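Local atomic coordinates of actin-binding protein, cofilin/tropomyosin family protein, putative (Entamoeba histolytica, PDB entry 4LIZ), a protein that binds actin filaments and stabilises them, and may contribute to phagocytosis and pseudopod formation by maintaining filamentous actin. Residues Ser7-Ala10 / Gly11-Glu15; Glu49-Lys52 / Ala53-Glu57; Ser83-Gly86 / Glu87-Lys91; Arg95-Met98 / Ser99-Gly103. One frame throughout, in Å; residues are numbered along the deposited sequence. Where two conformers were deposited one is given.

Contact 1. Residues Ser7-Ala10 / Gly11-Glu15; sequences SEVA and GPVAE. With NA (sodium ion), chain C.
The puckered pyrrolidine ring of P12 meets the preceding turn through its CD and CG atoms, against the carbonyl oxygens of E8 and V9. P12 CD lies 3.1 Å from E8 O and 3.3 Å from V9 O: having no N-H, P12 presents this methylene to E8 O, four positions back. P12 also touches V27 of strand 26-32 and V40 and K43 of strand 37-44.

Regular helical bonding begins one residue further on. V13 N donates to V9 O at 3.3 Å, with an N-H...O angle of 164°. A14 N reaches A10 O at 3.0 Å and 161°, tilted 26° from the carbonyl plane. Two residues before the V13-V9 bond, a water stands in for the direct bond, donating to S7 O at 2.7 Å and accepting from G11 N.

V9 and V13, one turn apart, lie side by side and point the same way, CG1 of V9 being 3.8 Å from CG2 of V13. V9 CG1 lies anti to the backbone N, while V13 CG2 lies beside its own N, which turns it back to V9 O at 3.1 Å. Both valines reach I109, and V9 also touches L38, F29 and V108. At the far end E15 O binds the sodium ion at 2.3 Å, together with a water and the carbonyl oxygens of D18, N21 and V24, while the carboxylate of E15 forms a salt bridge with K43. These features describe the proline-containing first turn of helix 10-17, which packs on the sheet of the ADF-homology fold and runs toward a sodium site built from main-chain oxygens.

Contact 2. Residues Glu49-Lys52 / Ala53-Glu57; sequences EEVK and AALKE
A53 N donates to E49 O at 3.0 Å, an i to i+4 bond with an N-H...O angle of 158°. After it the main-chain bonds shorten by a residue. A54 N turns to V51 O at 3.0 Å, keeping just a weak bond to E50 O, and L55 N donates to K52 O at 3.1 Å. In both of these i to i+3 bonds the donor stands well above the carbonyl plane, 58° out of it for A54 and 65° for L55. A water then joins K52 O to L55 O by donating to each.

Among charged groups, K52 NZ is hydrogen-bonded to L124 O, and K56 NZ forms a weak bond back to A53 O.

The apolar contribution comes from V51 and L55, whose side chains lie side by side with CG1 of V51 4.1 Å from CD1 of L55. L55 CG, set beside its own backbone N, also rests 3.4 Å from V51 O. This pair faces the sheet, where V51 touches F26, A63 and Y65, and L55 touches V28. The chemistry implies a helix end that tightens into 3-10-like bonding: the water, Q61 NE2 at A54 O and, weakly, the K56 ammonium take up its carbonyls, while V51 and L55 pack toward the sheet.

Contact 3. Residues Ser83-Gly86 / Glu87-Lys91; sequences SWAG and EGIKK
I89 N donates to G86 O at 3.2 Å, with an N-H...O angle of 167°, and so closes a type I beta turn over G86-I89 directly after strand 76-85. The donor stands 59° out of the carbonyl plane, not on a lone pair. The side chain of I89 folds back over the same carbonyl. With CG1 beside its own backbone N (chi1 -75°), I89 places CG1 3.3 Å from G86 O and extends CD1 onto the end of the strand, 4.0 Å from A85 CB. The turn's bonded oxygen thus has hydrocarbon packed closely against it.

The next shell surrounds the turn. The indole of W84 presents a face to the backbone at the start of the turn: G86 N lies 3.6 Å above the ring plane, offset toward the rim. The carboxylate of E87 bonds through OE2 to T119 OG1. A85 pairs by its backbone with A118 and G86 with A59, while I89 also packs on L94 of helix 92-108. Past the turn, the chain of K90 curls back so that its NZ donates to G88 O at 2.7 Å, in the carbonyl plane and on a lone pair.

Contact 4. Residues Arg95-Met98 / Ser99-Gly103; sequences RAVM and SILKG
K102 N to M98 O, at 2.8 Å, and L101 N to V97 O, at 2.9 Å, are the two helical bonds that cross between these segments. The second has its donor almost in line with the carbonyl (C=O...N 175°), whereas the first is tilted 21° from the carbonyl plane. Just before them the regular pattern lapses: the backbone N atoms of S99 and I100 have no bond to the preceding turn, and the helix is kinked there. A water links A96 O to I100 N in place of the direct bond, donating to A96 O at 2.8 Å and accepting from I100 N at 2.9 Å.

Packing surrounds this backbone core. V97 and I100 cross at about a right angle, their CG2 methyls meeting at 3.6 Å. The CG2 of I100 lies between its own N and carbonyl carbon, which also brings it 3.4 Å from V97 O. Selenomethionine M98 and K102 meet along their chains rather than through the ammonium: M98 CG is 4.0 Å from K102 CE, which K102 delivers by bending at chi3 (-59°).

M98 and K102 face the sheet and touch F62, S83 and H117, with L60 adding to M98 and E115 to K102. L101 also reaches F62, as well as S2 and F4 of the N-terminal loop. Helix 92-108 is thereby seated on strands 60-69, 76-85 and 114-118 as the crossover of a beta-alpha-beta unit.

From the N terminus the four contacts follow in series, none nested or crossing; 1, 2 and 4 lie along helices and 3 closes a beta turn. Contact 1 starts helix 10-17 and touches none of the others; its centre lies about 19 Å from that of contact 2, which ends helix 48-54. Contact 2 meets contact 3 directly: W84 NE1 is 2.8 Å from K56 O in a probable hydrogen bond, and L55 CD1 packs 3.8 Å from W84 CE3. Contact 3 turns the chain out of strand 76-85 toward helix 92-108, where contact 4 lies. There R95 NH2 makes weak hydrogen bonds back to G86 O and I89 O, tying the helix to the loop before it.

Contact 1. Residues Ser7-Ala10 / Gly11-Glu15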
ATOM      1  N   SER A   7       3.642  13.428   6.866  1.00 17.84           N
ATOM      2  CA  SER A   7       2.448  14.248   7.070  1.00 17.70           C
ATOM      3  C   SER A   7       1.292  13.952   6.108  1.00 16.43           C
ATOM      4  O   SER A   7       0.116  14.217   6.475  1.00 19.89           O
ATOM      5  CB  SER A   7       2.817  15.721   7.092  1.00 18.30           C
ATOM      6  OG  SER A   7       3.349  16.200   5.951  1.00 20.13           O
ATOM      7  N   GLU A   8       1.574  13.524   4.906  1.00 15.56           N
ATOM      8  CA  GLU A   8       0.578  13.227   3.870  1.00 14.68           C
ATOM      9  C   GLU A   8      -0.110  11.887   4.008  1.00 13.02           C
ATOM     10  O   GLU A   8      -1.010  11.580   3.252  1.00 14.43           O
ATOM     11  CB  GLU A   8       1.097  13.432   2.447  1.00 16.83           C
ATOM     12  CG  GLU A   8       1.586  14.811   2.089  1.00 18.79           C
ATOM     13  CD  GLU A   8       0.379  15.714   1.913  1.00 21.20           C
ATOM     14  OE1 GLU A   8      -0.520  15.343   1.119  1.00 20.76           O
ATOM     15  OE2 GLU A   8       0.377  16.712   2.593  1.00 23.94           O
ATOM     16  N   VAL A   9       0.340  11.038   4.908  1.00 13.60           N
ATOM     17  CA  VAL A   9      -0.109   9.645   4.972  1.00 13.32           C
ATOM     18  C   VAL A   9      -1.409   9.390   5.680  1.00 11.98           C
ATOM     19  O   VAL A   9      -2.258   8.647   5.256  1.00 13.05           O
ATOM     20  CB  VAL A   9       1.041   8.713   5.507  1.00 14.17           C
ATOM     21  CG1 VAL A   9       0.562   7.272   5.592  1.00 13.62           C
ATOM     22  CG2 VAL A   9       2.284   8.865   4.654  1.00 15.78           C
ATOM     23  N   ALA A  10      -1.522   9.965   6.927  1.00 12.82           N
ATOM     24  CA  ALA A  10      -2.624   9.599   7.759  1.00 13.34           C
ATOM     25  C   ALA A  10      -4.027   9.918   7.188  1.00 11.32           C
ATOM     26  O   ALA A  10      -4.978   9.181   7.405  1.00 12.57           O
ATOM     27  CB  ALA A  10      -2.449  10.206   9.160  1.00 14.50           C
ATOM     28  N   GLY A  11      -4.084  11.053   6.543  1.00 13.29           N
ATOM     29  CA  GLY A  11      -5.364  11.471   5.979  1.00 13.32           C
ATOM     30  C   GLY A  11      -6.018  10.503   5.013  1.00 11.12           C
ATOM     31  O   GLY A  11      -7.139  10.012   5.161  1.00 13.10           O
ATOM     32  N   PRO A  12      -5.222  10.181   3.945  1.00 11.16           N
ATOM     33  CA  PRO A  12      -5.782   9.243   3.031  1.00 10.60           C
ATOM     34  C   PRO A  12      -5.991   7.831   3.570  1.00 10.24           C
ATOM     35  O   PRO A  12      -6.874   7.137   3.121  1.00 12.32           O
ATOM     36  CB  PRO A  12      -4.729   9.215   1.866  1.00 13.12           C
ATOM     37  CG  PRO A  12      -4.038  10.489   1.999  1.00 12.92           C
ATOM     38  CD  PRO A  12      -4.001  10.855   3.451  1.00 11.17           C
ATOM     39  N   VAL A  13      -5.164   7.373   4.496  1.00 12.19           N
ATOM     40  CA  VAL A  13      -5.355   6.090   5.163  1.00 12.76           C
ATOM     41  C   VAL A  13      -6.743   6.048   5.885  1.00 11.27           C
ATOM     42  O   VAL A  13      -7.467   5.129   5.708  1.00 12.93           O
ATOM     43  CB  VAL A  13      -4.129   5.852   6.118  1.00 14.01           C
ATOM     44  CG1 VAL A  13      -4.428   4.673   7.063  1.00 14.14           C
ATOM     45  CG2 VAL A  13      -2.868   5.590   5.287  1.00 15.67           C
ATOM     46  N   ALA A  14      -7.005   7.146   6.575  1.00 12.24           N
ATOM     47  CA  ALA A  14      -8.295   7.235   7.234  1.00 12.76           C
ATOM     48  C   ALA A  14      -9.476   7.203   6.220  1.00 11.72           C
ATOM     49  O   ALA A  14     -10.526   6.622   6.451  1.00 12.83           O
ATOM     50  CB  ALA A  14      -8.390   8.498   8.042  1.00 12.42           C
ATOM     51  N   GLU A  15      -9.245   7.867   5.053  1.00 11.35           N
ATOM     52  CA  GLU A  15     -10.237   7.848   3.993  1.00 11.28           C
ATOM     53  C   GLU A  15     -10.556   6.424   3.507  1.00 12.12           C
ATOM     54  O   GLU A  15     -11.671   6.039   3.233  1.00 13.55           O
ATOM     55  CB  GLU A  15      -9.872   8.775   2.858  1.00 12.13           C
ATOM     56  CG  GLU A  15      -9.806  10.241   3.238  1.00 12.31           C
ATOM     57  CD  GLU A  15      -9.625  11.075   2.032  1.00 15.20           C
ATOM     58  OE1 GLU A  15      -8.512  11.307   1.577  1.00 13.95           O
ATOM     59  OE2 GLU A  15     -10.649  11.572   1.523  1.00 19.08           O
TER
HETATM   60 NA    NA C 202     -13.252   4.733   2.183  1.00 14.50          NA
HETATM   61  O   HOH W   1      -2.464  13.334   6.185  1.00 19.32           O
HETATM   62  O   HOH W   2     -14.731   2.950   1.697  1.00 21.31           O

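Contact 2. Residues Glu49-Lys52 / Ala53-Glu57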
ATOM      1  N   GLU A  49      -6.191  -3.455  -9.075  1.00 15.21           N
ATOM      2  CA  GLU A  49      -5.847  -3.062 -10.413  0.50 16.07           C
ATOM      3  C   GLU A  49      -5.475  -1.574 -10.535  1.00 14.22           C
ATOM      4  O   GLU A  49      -4.610  -1.203 -11.231  1.00 15.41           O
ATOM      5  CB  GLU A  49      -6.833  -3.612 -11.484  0.50 20.10           C
ATOM      6  CG  GLU A  49      -7.074  -5.146 -11.291  0.50 20.77           C
ATOM      7  CD  GLU A  49      -5.798  -6.083 -11.274  0.50 23.47           C
ATOM      8  OE1 GLU A  49      -4.786  -5.842 -11.948  0.50 20.00           O
ATOM      9  OE2 GLU A  49      -5.830  -7.082 -10.494  0.50 24.58           O
ATOM     10  N   GLU A  50      -6.221  -0.752  -9.826  1.00 14.59           N
ATOM     11  CA  GLU A  50      -5.942   0.670  -9.791  1.00 13.35           C
ATOM     12  C   GLU A  50      -4.578   1.003  -9.140  1.00 12.61           C
ATOM     13  O   GLU A  50      -3.853   1.832  -9.586  1.00 13.95           O
ATOM     14  CB  GLU A  50      -7.059   1.411  -9.078  1.00 14.63           C
ATOM     15  CG  GLU A  50      -8.336   1.555  -9.876  1.00 15.95           C
ATOM     16  CD  GLU A  50      -9.134   0.268 -10.047  1.00 17.80           C
ATOM     17  OE1 GLU A  50      -9.086  -0.639  -9.258  1.00 17.25           O
ATOM     18  OE2 GLU A  50      -9.848   0.174 -11.034  1.00 28.53           O
ATOM     19  N   VAL A  51      -4.271   0.286  -8.082  1.00 12.97           N
ATOM     20  CA  VAL A  51      -2.985   0.429  -7.467  1.00 12.15           C
ATOM     21  C   VAL A  51      -1.883   0.039  -8.457  1.00 11.65           C
ATOM     22  O   VAL A  51      -0.953   0.727  -8.625  1.00 12.66           O
ATOM     23  CB  VAL A  51      -2.931  -0.487  -6.207  1.00 11.96           C
ATOM     24  CG1 VAL A  51      -1.519  -0.767  -5.709  1.00 12.28           C
ATOM     25  CG2 VAL A  51      -3.794   0.056  -5.091  1.00 12.60           C
ATOM     26  N   LYS A  52      -2.076  -1.086  -9.123  1.00 13.10           N
ATOM     27  CA  LYS A  52      -1.046  -1.599 -10.011  1.00 13.33           C
ATOM     28  C   LYS A  52      -0.803  -0.612 -11.128  1.00 13.84           C
ATOM     29  O   LYS A  52       0.289  -0.403 -11.477  1.00 15.77           O
ATOM     30  CB  LYS A  52      -1.391  -2.994 -10.539  1.00 13.07           C
ATOM     31  CG  LYS A  52      -1.170  -4.105  -9.537  1.00 13.89           C
ATOM     32  CD  LYS A  52      -1.736  -5.436  -9.987  1.00 16.13           C
ATOM     33  CE  LYS A  52      -0.932  -6.043 -11.109  1.00 19.34           C
ATOM     34  NZ  LYS A  52      -1.566  -7.345 -11.401  1.00 27.78           N
ATOM     35  N   ALA A  53      -1.867   0.004 -11.629  1.00 12.99           N
ATOM     36  CA  ALA A  53      -1.687   0.996 -12.640  1.00 14.69           C
ATOM     37  C   ALA A  53      -0.866   2.189 -12.319  1.00 14.50           C
ATOM     38  O   ALA A  53      -0.269   2.859 -13.155  1.00 17.80           O
ATOM     39  CB  ALA A  53      -3.072   1.459 -13.123  1.00 16.74           C
ATOM     40  N   ALA A  54      -0.822   2.509 -11.016  1.00 12.98           N
ATOM     41  CA  ALA A  54      -0.057   3.591 -10.481  1.00 13.06           C
ATOM     42  C   ALA A  54       1.392   3.290 -10.062  1.00 12.42           C
ATOM     43  O   ALA A  54       2.142   4.239  -9.819  1.00 14.53           O
ATOM     44  CB  ALA A  54      -0.800   4.247  -9.275  1.00 14.24           C
ATOM     45  N   LEU A  55       1.721   1.998 -10.028  1.00 13.69           N
ATOM     46  CA  LEU A  55       3.067   1.602  -9.603  1.00 13.53           C
ATOM     47  C   LEU A  55       4.079   1.753 -10.751  1.00 15.85           C
ATOM     48  O   LEU A  55       3.777   1.167 -11.798  1.00 20.30           O
ATOM     49  CB  LEU A  55       3.045   0.220  -9.049  1.00 14.93           C
ATOM     50  CG  LEU A  55       2.249   0.038  -7.765  1.00 14.27           C
ATOM     51  CD1 LEU A  55       2.165  -1.435  -7.314  1.00 16.55           C
ATOM     52  CD2 LEU A  55       2.787   0.859  -6.645  1.00 13.42           C
ATOM     53  N   LYS A  56       5.173   2.392 -10.549  1.00 15.23           N
ATOM     54  CA  LYS A  56       6.123   2.771 -11.630  1.00 16.15           C
ATOM     55  C   LYS A  56       7.419   1.970 -11.458  1.00 18.17           C
ATOM     56  O   LYS A  56       7.942   1.774 -10.365  1.00 17.46           O
ATOM     57  CB  LYS A  56       6.373   4.238 -11.589  1.00 18.13           C
ATOM     58  CG  LYS A  56       5.167   5.154 -11.755  1.00 23.12           C
ATOM     59  CD  LYS A  56       4.372   4.767 -13.018  1.00 29.36           C
ATOM     60  CE  LYS A  56       3.123   5.646 -13.172  1.00 40.29           C
ATOM     61  NZ  LYS A  56       2.107   4.827 -13.872  1.00 43.74           N
ATOM     62  N   GLU A  57       7.885   1.444 -12.597  1.00 19.40           N
ATOM     63  CA  GLU A  57       9.069   0.602 -12.603  1.00 20.16           C
ATOM     64  C   GLU A  57      10.296   1.236 -12.061  1.00 20.39           C
ATOM     65  O   GLU A  57      11.175   0.520 -11.517  1.00 20.64           O
ATOM     66  CB  GLU A  57       9.366   0.218 -14.097  1.00 22.96           C
ATOM     67  CG  GLU A  57      10.396  -0.926 -14.172  1.00 29.61           C
ATOM     68  CD  GLU A  57      11.055  -1.118 -15.517  1.00 48.67           C
ATOM     69  OE1 GLU A  57      10.477  -0.683 -16.549  1.00 52.94           O
ATOM     70  OE2 GLU A  57      12.148  -1.740 -15.494  1.00 51.32           O
TER
HETATM   71  O   HOH W   3       1.886   0.266 -13.616  1.00 30.08           O

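Contact 3. Residues Ser83-Gly86 / Glu87-Lys91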
ATOM      1  N   SER A  83       4.380  -2.552  -0.047  1.00 11.63           N
ATOM      2  CA  SER A  83       5.595  -1.812  -0.349  1.00 11.43           C
ATOM      3  C   SER A  83       6.111  -2.178  -1.744  1.00 10.74           C
ATOM      4  O   SER A  83       6.046  -3.347  -2.112  1.00 12.45           O
ATOM      5  CB  SER A  83       6.653  -1.975   0.763  1.00 12.47           C
ATOM      6  OG  SER A  83       7.051  -3.323   0.837  1.00 13.09           O
ATOM      7  N   TRP A  84       6.585  -1.209  -2.497  1.00 10.71           N
ATOM      8  CA  TRP A  84       6.952  -1.409  -3.868  1.00 11.05           C
ATOM      9  C   TRP A  84       8.306  -0.787  -4.088  1.00 12.37           C
ATOM     10  O   TRP A  84       8.558   0.409  -3.868  1.00 12.36           O
ATOM     11  CB  TRP A  84       5.947  -0.691  -4.829  1.00 11.22           C
ATOM     12  CG  TRP A  84       6.383  -0.551  -6.269  1.00 11.50           C
ATOM     13  CD1 TRP A  84       6.958   0.477  -6.800  1.00 12.58           C
ATOM     14  CD2 TRP A  84       6.229  -1.561  -7.272  1.00 13.16           C
ATOM     15  NE1 TRP A  84       7.170   0.275  -8.162  1.00 13.01           N
ATOM     16  CE2 TRP A  84       6.701  -0.990  -8.463  1.00 11.49           C
ATOM     17  CE3 TRP A  84       5.680  -2.833  -7.301  1.00 14.25           C
ATOM     18  CZ2 TRP A  84       6.670  -1.742  -9.668  1.00 13.78           C
ATOM     19  CZ3 TRP A  84       5.642  -3.579  -8.488  1.00 16.25           C
ATOM     20  CH2 TRP A  84       6.149  -2.999  -9.653  1.00 16.47           C
ATOM     21  N   ALA A  85       9.276  -1.570  -4.677  1.00 13.31           N
ATOM     22  CA  ALA A  85      10.578  -1.131  -5.075  1.00 15.19           C
ATOM     23  C   ALA A  85      10.781  -1.617  -6.483  1.00 16.21           C
ATOM     24  O   ALA A  85      11.135  -2.784  -6.692  1.00 17.25           O
ATOM     25  CB  ALA A  85      11.701  -1.726  -4.166  1.00 15.90           C
ATOM     26  N   GLY A  86      10.525  -0.754  -7.452  1.00 14.67           N
ATOM     27  CA  GLY A  86      10.582  -1.122  -8.859  1.00 15.21           C
ATOM     28  C   GLY A  86      12.011  -1.551  -9.254  1.00 18.40           C
ATOM     29  O   GLY A  86      12.979  -0.998  -8.690  1.00 18.11           O
ATOM     30  N   GLU A  87      12.010  -2.412 -10.261  1.00 19.54           N
ATOM     31  CA  GLU A  87      13.327  -2.977 -10.676  1.00 23.79           C
ATOM     32  C   GLU A  87      14.144  -1.969 -11.419  1.00 23.54           C
ATOM     33  O   GLU A  87      15.384  -2.191 -11.576  1.00 23.76           O
ATOM     34  CB  GLU A  87      13.138  -4.254 -11.460  1.00 24.23           C
ATOM     35  CG  GLU A  87      12.712  -5.314 -10.436  1.00 26.11           C
ATOM     36  CD  GLU A  87      12.268  -6.653 -11.044  1.00 40.27           C
ATOM     37  OE1 GLU A  87      12.236  -6.807 -12.294  1.00 37.89           O
ATOM     38  OE2 GLU A  87      11.904  -7.571 -10.240  1.00 48.12           O
ATOM     39  N   GLY A  88      13.604  -0.850 -11.838  1.00 19.48           N
ATOM     40  CA  GLY A  88      14.233   0.283 -12.529  1.00 20.20           C
ATOM     41  C   GLY A  88      14.754   1.381 -11.663  1.00 17.74           C
ATOM     42  O   GLY A  88      15.218   2.360 -12.118  1.00 21.13           O
ATOM     43  N   ILE A  89      14.627   1.275 -10.307  1.00 18.29           N
ATOM     44  CA  ILE A  89      15.122   2.326  -9.449  1.00 18.34           C
ATOM     45  C   ILE A  89      16.647   2.520  -9.722  1.00 18.09           C
ATOM     46  O   ILE A  89      17.406   1.516  -9.745  1.00 21.08           O
ATOM     47  CB  ILE A  89      14.900   1.937  -7.956  1.00 17.60           C
ATOM     48  CG1 ILE A  89      13.415   2.087  -7.535  1.00 17.93           C
ATOM     49  CG2 ILE A  89      15.703   2.868  -7.094  1.00 18.94           C
ATOM     50  CD1 ILE A  89      13.134   1.460  -6.197  1.00 16.36           C
ATOM     51  N   LYS A  90      16.991   3.748  -9.932  1.00 20.27           N
ATOM     52  CA  LYS A  90      18.373   4.073 -10.366  1.00 22.92           C
ATOM     53  C   LYS A  90      19.293   4.182  -9.190  1.00 24.91           C
ATOM     54  O   LYS A  90      20.453   3.826  -9.334  1.00 26.07           O
ATOM     55  CB  LYS A  90      18.372   5.402 -11.179  1.00 27.65           C
ATOM     56  CG  LYS A  90      17.653   5.332 -12.544  1.00 38.11           C
ATOM     57  CD  LYS A  90      17.884   4.056 -13.370  1.00 48.33           C
ATOM     58  CE  LYS A  90      16.971   3.978 -14.649  1.00 55.71           C
ATOM     59  NZ  LYS A  90      15.544   3.382 -14.589  1.00 43.35           N
ATOM     60  N   LYS A  91      18.835   4.666  -8.045  1.00 23.70           N
ATOM     61  CA  LYS A  91      19.745   4.912  -6.896  1.00 24.09           C
ATOM     62  C   LYS A  91      19.680   3.820  -5.855  1.00 25.60           C
ATOM     63  O   LYS A  91      18.668   3.724  -5.140  1.00 21.98           O
ATOM     64  CB  LYS A  91      19.424   6.205  -6.287  1.00 29.68           C
ATOM     65  CG  LYS A  91      19.466   7.370  -7.321  1.00 39.11           C
ATOM     66  CD  LYS A  91      19.403   8.747  -6.694  1.00 47.14           C
ATOM     67  CE  LYS A  91      18.184   8.949  -5.781  1.00 55.90           C
ATOM     68  NZ  LYS A  91      16.836   8.573  -6.343  1.00 53.85           N
TER

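Contact 4. Residues Arg95-Met98 / Ser99-Gly103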
ATOM      1  N   ARG A  95      16.823   2.456  -2.614  1.00 15.33           N
ATOM      2  CA  ARG A  95      16.468   1.090  -2.266  1.00 15.31           C
ATOM      3  C   ARG A  95      16.768   0.723  -0.786  1.00 14.92           C
ATOM      4  O   ARG A  95      15.979   0.081  -0.152  1.00 16.01           O
ATOM      5  CB  ARG A  95      17.212   0.097  -3.204  1.00 19.28           C
ATOM      6  CG  ARG A  95      17.006   0.219  -4.717  1.00 22.76           C
ATOM      7  CD  ARG A  95      17.738  -0.958  -5.471  1.00 25.10           C
ATOM      8  NE  ARG A  95      17.422  -0.898  -6.853  1.00 30.85           N
ATOM      9  CZ  ARG A  95      16.308  -1.454  -7.334  1.00 22.33           C
ATOM     10  NH1 ARG A  95      15.585  -2.156  -6.563  1.00 28.29           N
ATOM     11  NH2 ARG A  95      16.072  -1.421  -8.624  1.00 30.67           N
ATOM     12  N   ALA A  96      17.917   1.216  -0.375  1.00 15.75           N
ATOM     13  CA  ALA A  96      18.367   0.868   1.005  1.00 15.78           C
ATOM     14  C   ALA A  96      17.527   1.449   2.067  1.00 15.56           C
ATOM     15  O   ALA A  96      17.558   0.886   3.186  1.00 17.06           O
ATOM     16  CB  ALA A  96      19.833   1.142   1.197  1.00 15.50           C
ATOM     17  N   VAL A  97      16.864   2.568   1.826  1.00 13.79           N
ATOM     18  CA  VAL A  97      16.010   3.200   2.861  1.00 15.24           C
ATOM     19  C   VAL A  97      14.690   2.501   3.015  1.00 12.63           C
ATOM     20  O   VAL A  97      13.938   2.768   3.957  1.00 13.69           O
ATOM     21  CB  VAL A  97      15.853   4.710   2.645  1.00 16.51           C
ATOM     22  CG1 VAL A  97      14.699   5.008   1.681  1.00 16.83           C
ATOM     23  CG2 VAL A  97      15.721   5.408   3.957  1.00 21.30           C
HETATM   24  N   MSE A  98      14.324   1.595   2.134  1.00 12.99           N
HETATM   25  CA  MSE A  98      13.045   0.980   2.115  1.00 12.82           C
HETATM   26  C   MSE A  98      12.610   0.417   3.434  1.00 13.67           C
HETATM   27  O   MSE A  98      11.512   0.659   3.971  1.00 13.53           O
HETATM   28  CB  MSE A  98      12.845  -0.021   1.000  1.00 13.86           C
HETATM   29  CG  MSE A  98      11.609  -0.854   1.104  1.00 12.86           C
HETATM   30 SE   MSE A  98      10.006   0.273   1.024  0.76 14.85          SE
HETATM   31  CE  MSE A  98       9.451  -0.003  -0.819  1.00 15.17           C
ATOM     32  N   SER A  99      13.454  -0.403   4.103  1.00 12.78           N
ATOM     33  CA  SER A  99      12.918  -1.023   5.246  1.00 11.31           C
ATOM     34  C   SER A  99      12.682  -0.024   6.392  1.00 11.54           C
ATOM     35  O   SER A  99      11.679  -0.180   7.123  1.00 12.84           O
ATOM     36  CB  SER A  99      13.859  -2.180   5.813  1.00 12.44           C
ATOM     37  OG  SER A  99      13.880  -3.289   4.911  1.00 12.83           O
ATOM     38  N   ILE A 100      13.596   0.889   6.653  1.00 12.48           N
ATOM     39  CA  ILE A 100      13.444   1.848   7.771  1.00 13.76           C
ATOM     40  C   ILE A 100      12.206   2.768   7.424  1.00 13.53           C
ATOM     41  O   ILE A 100      11.387   3.042   8.324  1.00 13.91           O
ATOM     42  CB  ILE A 100      14.700   2.626   8.091  1.00 14.62           C
ATOM     43  CG1 ILE A 100      14.591   3.295   9.414  1.00 15.72           C
ATOM     44  CG2 ILE A 100      15.165   3.498   7.007  1.00 13.63           C
ATOM     45  CD1 ILE A 100      15.875   3.836   9.943  1.00 17.67           C
ATOM     46  N   LEU A 101      12.068   3.138   6.148  1.00 13.01           N
ATOM     47  CA  LEU A 101      10.928   4.026   5.770  1.00 13.07           C
ATOM     48  C   LEU A 101       9.663   3.208   5.948  1.00 14.11           C
ATOM     49  O   LEU A 101       8.636   3.712   6.457  1.00 13.55           O
ATOM     50  CB  LEU A 101      11.119   4.456   4.407  1.00 12.32           C
ATOM     51  CG  LEU A 101       9.971   5.317   3.783  1.00 12.91           C
ATOM     52  CD1 LEU A 101       9.635   6.483   4.671  1.00 14.86           C
ATOM     53  CD2 LEU A 101      10.402   5.764   2.417  1.00 14.10           C
ATOM     54  N   LYS A 102       9.592   1.984   5.476  1.00 13.15           N
ATOM     55  CA  LYS A 102       8.450   1.072   5.600  1.00 12.91           C
ATOM     56  C   LYS A 102       8.002   0.954   7.058  1.00 13.56           C
ATOM     57  O   LYS A 102       6.816   0.947   7.348  1.00 14.72           O
ATOM     58  CB  LYS A 102       8.840  -0.299   5.022  1.00 13.71           C
ATOM     59  CG  LYS A 102       7.773  -1.307   5.061  1.00 15.63           C
ATOM     60  CD  LYS A 102       8.407  -2.771   4.832  1.00 14.92           C
ATOM     61  CE  LYS A 102       9.128  -2.904   3.555  1.00 15.43           C
ATOM     62  NZ  LYS A 102       9.565  -4.302   3.321  1.00 16.37           N
ATOM     63  N   GLY A 103       8.959   0.829   7.990  1.00 14.69           N
ATOM     64  CA  GLY A 103       8.622   0.710   9.374  1.00 16.42           C
ATOM     65  C   GLY A 103       7.889   1.955   9.848  1.00 14.97           C
ATOM     66  O   GLY A 103       6.899   1.844  10.620  1.00 18.31           O
TER
HETATM   67  O   HOH W   4      16.322   0.566   5.665  1.00 12.44           O